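Local structure of tRNA (Adenine(22)-N(1))-methyltransferase (Mycoplasma capricolum subsp. capricolum, 6QE6) at residues Ile136-Val142 with His167-Leu171; Glu159-Tyr163 with Leu201-Tyr205. The protein probably methylates N1 of adenine 22 in tRNA, and is captured here with S-adenosyl-L-homocysteine, the product left by its methyl donor. All coordinates share one frame; numbering follows the deposited sequence.

How the interactions relate
Interaction 1 (136-142 with 167-171) lies near the middle of the chain and is largely buried, whereas interaction 2 (159-163 with 201-205) sits further out and is only partly buried. Both reach the same sheet: strand 168-175 pairs with 133-138 on one flank and with the edge strand 155-163 on the other, through the probable hydrogen bonds Y169 N to I162 O and L171 O to S160 N. Interaction 1 combines backbone hydrogen bonds with an indole lying against a backbone turn; interaction 2 has no hydrogen bond across it and rests on rings and a leucine. The two meet where F161 packs against Y168 and W170.

Interaction 1 of 2, residues Ile136-Val142 with His167-Leu171; sequences ICSNTSV and HYYWL
C137 and S138 pair with L171 and W170 in the Rossmann-like sheet of a class I methyltransferase, where 168-175 is the antiparallel strand, the segments running 154° apart. S138 and W170 form the hydrogen-bonded pair: W170 N donates to S138 O at 2.7 Å, nearly straight and in the carbonyl plane, and S138 N returns a more bent bond to W170 O. C137 and L171 are the non-hydrogen-bonded pair, where L171 CA approaches I136 O at 3.2 Å in a CA-H...O contact. Beyond the strand a water donates to both N139 O and Y168 O, bridging two carbonyl oxygens that could not bond each other.

W170 dominates the side chains. Its CG stands anti to the carbonyl carbon (chi1 -74°), which lays one face of the indole against the turn at T140-S141. S141 CA sits 3.4 Å from the centroid of the five-membered ring, over the face, a CH-pi contact; T140 C lies over the same face, 3.3 Å from W170 CE3. A broad, flat indole suits this place, meeting a whole peptide unit, while the small S141 lets the main chain come close. V142, at the N-cap position before helix 143-151, sets CG1 3.7 Å from W170 CB. On the other face of the sheet, C137 SG meets Y169 CB at 3.9 Å and lies oblique to that ring, near R25 of the cofactor site.

S138 OG donates to T140 O at 2.9 Å and also bonds to S117 OG, so a buried hydroxyl is satisfied. These bonds probably help hold the turn in the shape the indole packs against.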
ATOM      1  N   ILE A 136      -0.200  -2.563   1.864  1.00 27.98           N
ATOM      2  CA  ILE A 136       0.161  -1.805   0.678  1.00 27.95           C
ATOM      3  C   ILE A 136       0.825  -0.497   1.097  1.00 30.65           C
ATOM      4  O   ILE A 136       0.385   0.171   2.039  1.00 28.18           O
ATOM      5  CB  ILE A 136      -1.080  -1.562  -0.197  1.00 30.48           C
ATOM      6  CG1 ILE A 136      -1.544  -2.909  -0.777  1.00 30.47           C
ATOM      7  CG2 ILE A 136      -0.792  -0.513  -1.261  1.00 26.96           C
ATOM      8  CD1 ILE A 136      -3.043  -3.047  -0.900  1.00 27.15           C
ATOM      9  N   CYS A 137       1.912  -0.156   0.414  1.00 30.66           N
ATOM     10  CA  CYS A 137       2.611   1.116   0.586  1.00 35.59           C
ATOM     11  C   CYS A 137       2.637   1.791  -0.784  1.00 29.58           C
ATOM     12  O   CYS A 137       3.596   1.647  -1.544  1.00 34.83           O
ATOM     13  CB  CYS A 137       4.024   0.902   1.162  1.00 29.53           C
ATOM     14  SG  CYS A 137       4.885   2.437   1.545  1.00 37.37           S
ATOM     15  N   SER A 138       1.572   2.518  -1.098  1.00 33.54           N
ATOM     16  CA  SER A 138       1.440   3.190  -2.386  1.00 32.76           C
ATOM     17  C   SER A 138       2.152   4.536  -2.376  1.00 29.60           C
ATOM     18  O   SER A 138       2.224   5.223  -1.350  1.00 31.30           O
ATOM     19  CB  SER A 138      -0.033   3.396  -2.727  1.00 26.91           C
ATOM     20  OG  SER A 138      -0.181   3.923  -4.027  1.00 30.31           O
ATOM     21  N   ASN A 139       2.673   4.924  -3.534  1.00 31.50           N
ATOM     22  CA  ASN A 139       3.270   6.246  -3.677  1.00 34.32           C
ATOM     23  C   ASN A 139       2.320   7.250  -4.320  1.00 33.05           C
ATOM     24  O   ASN A 139       2.757   8.326  -4.741  1.00 32.63           O
ATOM     25  CB  ASN A 139       4.586   6.165  -4.460  1.00 35.36           C
ATOM     26  CG  ASN A 139       4.423   5.509  -5.803  1.00 41.06           C
ATOM     27  OD1 ASN A 139       3.428   5.743  -6.498  1.00 40.64           O
ATOM     28  ND2 ASN A 139       5.406   4.690  -6.194  1.00 38.35           N
ATOM     29  N   THR A 140       1.038   6.903  -4.432  1.00 31.69           N
ATOM     30  CA  THR A 140      -0.017   7.857  -4.724  1.00 34.30           C
ATOM     31  C   THR A 140      -1.151   7.605  -3.744  1.00 32.67           C
ATOM     32  O   THR A 140      -1.268   6.513  -3.181  1.00 33.67           O
ATOM     33  CB  THR A 140      -0.523   7.760  -6.178  1.00 36.85           C
ATOM     34  OG1 THR A 140      -1.087   6.455  -6.435  1.00 33.66           O
ATOM     35  CG2 THR A 140       0.619   8.070  -7.171  1.00 27.87           C
ATOM     36  N   SER A 141      -1.960   8.643  -3.523  1.00 29.72           N
ATOM     37  CA  SER A 141      -3.094   8.543  -2.616  1.00 33.06           C
ATOM     38  C   SER A 141      -3.995   7.378  -3.016  1.00 31.94           C
ATOM     39  O   SER A 141      -4.075   7.006  -4.187  1.00 30.87           O
ATOM     40  CB  SER A 141      -3.875   9.850  -2.619  1.00 32.96           C
ATOM     41  OG  SER A 141      -4.351  10.081  -3.927  1.00 40.14           O
ATOM     42  N   VAL A 142      -4.666   6.789  -2.029  1.00 31.38           N
ATOM     43  CA  VAL A 142      -5.238   5.456  -2.199  1.00 30.48           C
ATOM     44  C   VAL A 142      -6.755   5.440  -2.066  1.00 29.60           C
ATOM     45  O   VAL A 142      -7.329   4.451  -1.609  1.00 36.11           O
ATOM     46  CB  VAL A 142      -4.599   4.474  -1.199  1.00 26.39           C
ATOM     47  CG1 VAL A 142      -3.138   4.307  -1.526  1.00 26.90           C
ATOM     48  CG2 VAL A 142      -4.772   4.949   0.243  1.00 26.18           C
ATOM     49  N   HIS A 167       9.454  12.319  -0.983  1.00 43.76           N
ATOM     50  CA  HIS A 167       8.285  11.653  -1.554  1.00 40.69           C
ATOM     51  C   HIS A 167       7.325  11.257  -0.437  1.00 36.96           C
ATOM     52  O   HIS A 167       7.744  10.918   0.675  1.00 32.16           O
ATOM     53  CB  HIS A 167       8.663  10.393  -2.345  1.00 40.33           C
ATOM     54  CG  HIS A 167       9.143  10.665  -3.734  1.00 53.35           C
ATOM     55  ND1 HIS A 167      10.440  11.041  -4.014  1.00 59.93           N
ATOM     56  CD2 HIS A 167       8.505  10.599  -4.928  1.00 57.95           C
ATOM     57  CE1 HIS A 167      10.579  11.203  -5.320  1.00 59.80           C
ATOM     58  NE2 HIS A 167       9.419  10.944  -5.897  1.00 55.88           N
ATOM     59  N   TYR A 168       6.037  11.260  -0.749  1.00 35.47           N
ATOM     60  CA  TYR A 168       5.033  10.790   0.193  1.00 32.19           C
ATOM     61  C   TYR A 168       4.530   9.397  -0.168  1.00 33.27           C
ATOM     62  O   TYR A 168       4.593   8.952  -1.320  1.00 33.09           O
ATOM     63  CB  TYR A 168       3.869  11.772   0.279  1.00 30.04           C
ATOM     64  CG  TYR A 168       4.331  13.056   0.885  1.00 34.69           C
ATOM     65  CD1 TYR A 168       4.607  13.137   2.238  1.00 34.18           C
ATOM     66  CD2 TYR A 168       4.558  14.174   0.098  1.00 38.66           C
ATOM     67  CE1 TYR A 168       5.061  14.313   2.809  1.00 35.42           C
ATOM     68  CE2 TYR A 168       5.018  15.359   0.659  1.00 42.89           C
ATOM     69  CZ  TYR A 168       5.265  15.421   2.015  1.00 40.93           C
ATOM     70  OH  TYR A 168       5.716  16.590   2.579  1.00 40.99           O
ATOM     71  N   TYR A 169       4.049   8.701   0.857  1.00 29.60           N
ATOM     72  CA  TYR A 169       3.633   7.315   0.732  1.00 30.28           C
ATOM     73  C   TYR A 169       2.397   7.064   1.581  1.00 31.47           C
ATOM     74  O   TYR A 169       2.251   7.618   2.677  1.00 28.04           O
ATOM     75  CB  TYR A 169       4.744   6.364   1.154  1.00 28.03           C
ATOM     76  CG  TYR A 169       5.959   6.456   0.276  1.00 35.77           C
ATOM     77  CD1 TYR A 169       6.994   7.345   0.575  1.00 27.77           C
ATOM     78  CD2 TYR A 169       6.076   5.652  -0.851  1.00 31.78           C
ATOM     79  CE1 TYR A 169       8.086   7.424  -0.218  1.00 29.31           C
ATOM     80  CE2 TYR A 169       7.175   5.728  -1.653  1.00 33.25           C
ATOM     81  CZ  TYR A 169       8.175   6.622  -1.342  1.00 37.51           C
ATOM     82  OH  TYR A 169       9.283   6.698  -2.151  1.00 48.02           O
ATOM     83  N   TRP A 170       1.527   6.200   1.076  1.00 27.42           N
ATOM     84  CA  TRP A 170       0.242   5.918   1.692  1.00 27.85           C
ATOM     85  C   TRP A 170       0.257   4.449   2.090  1.00 29.58           C
ATOM     86  O   TRP A 170       0.265   3.560   1.232  1.00 29.78           O
ATOM     87  CB  TRP A 170      -0.909   6.233   0.733  1.00 27.42           C
ATOM     88  CG  TRP A 170      -1.224   7.715   0.512  1.00 30.81           C
ATOM     89  CD1 TRP A 170      -2.262   8.412   1.053  1.00 32.99           C
ATOM     90  CD2 TRP A 170      -0.523   8.648  -0.337  1.00 31.79           C
ATOM     91  NE1 TRP A 170      -2.253   9.717   0.611  1.00 32.82           N
ATOM     92  CE2 TRP A 170      -1.193   9.889  -0.237  1.00 35.94           C
ATOM     93  CE3 TRP A 170       0.609   8.558  -1.154  1.00 30.15           C
ATOM     94  CZ2 TRP A 170      -0.771  11.030  -0.937  1.00 32.06           C
ATOM     95  CZ3 TRP A 170       1.020   9.674  -1.843  1.00 31.65           C
ATOM     96  CH2 TRP A 170       0.330  10.903  -1.732  1.00 31.01           C
ATOM     97  N   LEU A 171       0.281   4.185   3.381  1.00 25.68           N
ATOM     98  CA  LEU A 171       0.319   2.817   3.850  1.00 29.01           C
ATOM     99  C   LEU A 171      -1.073   2.420   4.320  1.00 32.18           C
ATOM    100  O   LEU A 171      -1.696   3.149   5.097  1.00 27.75           O
ATOM    101  CB  LEU A 171       1.352   2.659   4.968  1.00 30.97           C
ATOM    102  CG  LEU A 171       1.438   1.276   5.605  1.00 31.11           C
ATOM    103  CD1 LEU A 171       2.866   0.820   5.765  1.00 30.50           C
ATOM    104  CD2 LEU A 171       0.754   1.313   6.952  1.00 31.44           C
TER
HETATM  105  O   HOH W   1       5.086   9.997  -3.816  1.00 44.56           O

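Interaction 2 of 2, residues Glu159-Tyr163 with Leu201-Tyr205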
ATOM      1  N   GLU A 159      -3.883   2.440   8.667  1.00 28.17           N
ATOM      2  CA  GLU A 159      -3.387   3.372   7.679  1.00 27.05           C
ATOM      3  C   GLU A 159      -2.400   4.286   8.361  1.00 27.62           C
ATOM      4  O   GLU A 159      -2.473   4.507   9.574  1.00 23.47           O
ATOM      5  CB  GLU A 159      -4.477   4.232   7.056  1.00 25.70           C
ATOM      6  CG  GLU A 159      -5.563   3.485   6.368  1.00 27.24           C
ATOM      7  CD  GLU A 159      -6.477   4.435   5.597  1.00 37.92           C
ATOM      8  OE1 GLU A 159      -7.667   4.590   5.985  1.00 35.63           O
ATOM      9  OE2 GLU A 159      -5.986   5.033   4.608  1.00 37.84           O
ATOM     10  N   SER A 160      -1.478   4.818   7.557  1.00 29.84           N
ATOM     11  CA  SER A 160      -0.584   5.874   8.009  1.00 29.35           C
ATOM     12  C   SER A 160       0.018   6.571   6.793  1.00 28.71           C
ATOM     13  O   SER A 160      -0.095   6.103   5.653  1.00 28.72           O
ATOM     14  CB  SER A 160       0.495   5.324   8.929  1.00 27.99           C
ATOM     15  OG  SER A 160       1.664   5.138   8.192  1.00 34.13           O
ATOM     16  N   PHE A 161       0.661   7.706   7.053  1.00 26.19           N
ATOM     17  CA  PHE A 161       1.126   8.599   5.999  1.00 27.53           C
ATOM     18  C   PHE A 161       2.594   8.892   6.247  1.00 28.20           C
ATOM     19  O   PHE A 161       2.955   9.352   7.336  1.00 31.05           O
ATOM     20  CB  PHE A 161       0.296   9.893   5.968  1.00 26.14           C
ATOM     21  CG  PHE A 161       0.656  10.828   4.839  1.00 29.13           C
ATOM     22  CD1 PHE A 161       0.380  10.488   3.514  1.00 31.15           C
ATOM     23  CD2 PHE A 161       1.270  12.057   5.100  1.00 30.31           C
ATOM     24  CE1 PHE A 161       0.710  11.348   2.469  1.00 27.74           C
ATOM     25  CE2 PHE A 161       1.592  12.932   4.067  1.00 29.56           C
ATOM     26  CZ  PHE A 161       1.315  12.577   2.752  1.00 32.95           C
ATOM     27  N   ILE A 162       3.431   8.635   5.241  1.00 29.03           N
ATOM     28  CA  ILE A 162       4.881   8.560   5.404  1.00 30.91           C
ATOM     29  C   ILE A 162       5.571   9.521   4.436  1.00 34.66           C
ATOM     30  O   ILE A 162       5.230   9.579   3.245  1.00 27.18           O
ATOM     31  CB  ILE A 162       5.387   7.124   5.176  1.00 29.06           C
ATOM     32  CG1 ILE A 162       4.778   6.167   6.206  1.00 26.89           C
ATOM     33  CG2 ILE A 162       6.909   7.071   5.176  1.00 30.19           C
ATOM     34  CD1 ILE A 162       4.969   4.719   5.847  1.00 28.12           C
ATOM     35  N   TYR A 163       6.552  10.260   4.944  1.00 33.44           N
ATOM     36  CA  TYR A 163       7.447  11.047   4.109  1.00 35.58           C
ATOM     37  C   TYR A 163       8.819  10.384   4.093  1.00 34.23           C
ATOM     38  O   TYR A 163       9.407  10.157   5.154  1.00 34.31           O
ATOM     39  CB  TYR A 163       7.566  12.486   4.622  1.00 32.78           C
ATOM     40  CG  TYR A 163       8.725  13.197   3.977  1.00 39.37           C
ATOM     41  CD1 TYR A 163       8.589  13.789   2.724  1.00 37.94           C
ATOM     42  CD2 TYR A 163       9.981  13.232   4.595  1.00 40.61           C
ATOM     43  CE1 TYR A 163       9.663  14.418   2.112  1.00 46.31           C
ATOM     44  CE2 TYR A 163      11.067  13.850   3.986  1.00 47.24           C
ATOM     45  CZ  TYR A 163      10.906  14.447   2.748  1.00 51.44           C
ATOM     46  OH  TYR A 163      11.989  15.065   2.151  1.00 53.60           O
ATOM     47  N   LEU A 201       1.685  15.982   9.986  1.00 37.31           N
ATOM     48  CA  LEU A 201       2.310  15.722   8.691  1.00 37.32           C
ATOM     49  C   LEU A 201       1.259  15.683   7.580  1.00 35.90           C
ATOM     50  O   LEU A 201       1.374  16.395   6.571  1.00 31.20           O
ATOM     51  CB  LEU A 201       3.113  14.415   8.739  1.00 26.87           C
ATOM     52  CG  LEU A 201       3.874  14.011   7.465  1.00 30.59           C
ATOM     53  CD1 LEU A 201       5.005  14.994   7.148  1.00 22.85           C
ATOM     54  CD2 LEU A 201       4.428  12.592   7.557  1.00 32.32           C
ATOM     55  N   TYR A 202       0.201  14.885   7.774  1.00 31.63           N
ATOM     56  CA  TYR A 202      -0.820  14.712   6.738  1.00 32.85           C
ATOM     57  C   TYR A 202      -1.648  15.979   6.549  1.00 29.80           C
ATOM     58  O   TYR A 202      -2.018  16.330   5.419  1.00 28.26           O
ATOM     59  CB  TYR A 202      -1.723  13.519   7.093  1.00 28.33           C
ATOM     60  CG  TYR A 202      -2.672  13.082   6.011  1.00 27.12           C
ATOM     61  CD1 TYR A 202      -2.259  12.993   4.693  1.00 24.88           C
ATOM     62  CD2 TYR A 202      -3.992  12.741   6.308  1.00 32.73           C
ATOM     63  CE1 TYR A 202      -3.133  12.596   3.693  1.00 30.94           C
ATOM     64  CE2 TYR A 202      -4.879  12.330   5.307  1.00 29.81           C
ATOM     65  CZ  TYR A 202      -4.441  12.264   4.002  1.00 30.47           C
ATOM     66  OH  TYR A 202      -5.299  11.866   3.000  1.00 32.42           O
ATOM     67  N   ILE A 203      -1.970  16.670   7.640  1.00 29.45           N
ATOM     68  CA  ILE A 203      -2.697  17.925   7.500  1.00 35.22           C
ATOM     69  C   ILE A 203      -1.865  18.922   6.705  1.00 33.08           C
ATOM     70  O   ILE A 203      -2.375  19.604   5.807  1.00 29.92           O
ATOM     71  CB  ILE A 203      -3.100  18.474   8.883  1.00 38.29           C
ATOM     72  CG1 ILE A 203      -4.139  17.548   9.525  1.00 33.97           C
ATOM     73  CG2 ILE A 203      -3.660  19.870   8.751  1.00 29.46           C
ATOM     74  CD1 ILE A 203      -4.377  17.828  10.992  1.00 34.37           C
ATOM     75  N   SER A 204      -0.565  18.984   6.991  1.00 35.86           N
ATOM     76  CA  SER A 204       0.323  19.876   6.254  1.00 34.09           C
ATOM     77  C   SER A 204       0.293  19.566   4.762  1.00 32.07           C
ATOM     78  O   SER A 204       0.144  20.468   3.924  1.00 29.07           O
ATOM     79  CB  SER A 204       1.732  19.752   6.809  1.00 29.52           C
ATOM     80  OG  SER A 204       2.567  20.646   6.132  1.00 43.37           O
ATOM     81  N   TYR A 205       0.393  18.277   4.419  1.00 30.23           N
ATOM     82  CA  TYR A 205       0.304  17.853   3.027  1.00 30.80           C
ATOM     83  C   TYR A 205      -1.015  18.292   2.386  1.00 33.46           C
ATOM     84  O   TYR A 205      -1.039  18.718   1.223  1.00 30.58           O
ATOM     85  CB  TYR A 205       0.469  16.335   2.953  1.00 29.91           C
ATOM     86  CG  TYR A 205       0.284  15.769   1.568  1.00 34.71           C
ATOM     87  CD1 TYR A 205       1.368  15.658   0.694  1.00 35.22           C
ATOM     88  CD2 TYR A 205      -0.962  15.348   1.129  1.00 28.66           C
ATOM     89  CE1 TYR A 205       1.214  15.147  -0.573  1.00 30.71           C
ATOM     90  CE2 TYR A 205      -1.130  14.841  -0.138  1.00 33.80           C
ATOM     91  CZ  TYR A 205      -0.036  14.736  -0.982  1.00 36.66           C
ATOM     92  OH  TYR A 205      -0.197  14.226  -2.250  1.00 41.85           O
TER
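An aromatic cluster fastens helix 200-217 to an edge strand of the sheet, 155-163, with F161 from the strand and Y202 and Y205 from the helix. The segment axes run at 70° and come no nearer than 9.2 Å, a gap that large rings can bridge. With chi1 at -176°, F161 CG lies opposite the backbone N, which carries the ring out from the strand to the helix.

Y202 presents an edge to the face of F161: its CD1 stands over the centre of the ring, 3.6 Å from F161 CG, and the planes meet at 50°. The hydrogen on Y202 CD1 thereby points roughly toward the pi cloud of F161. Tyrosine suits this site because its ring can pack here while its hydroxyl reaches the backbone oxygen of F190, and the adjoining ring of F196 extends the cluster. Y205 comes one helical turn after L201, with Y205 N bonded to L201 O, so both project toward the strand.

L201 lies at the edge of the F161 ring, its CG 4.0 Å from F161 CD2. L201 CD2 also rests 3.6 Å from F161 O and more loosely against Y163 CB. F161 meets the rings of W170 and Y168 as well, joining the helix contact to the neighbouring strand. Phenylalanine is apt here, since a ring without a polar end suits a place among aromatic rings and a leucine. Its far corner, F161 CZ, lies over one face of the Y205 ring, toward the rim, 3.6 Å from Y205 CG.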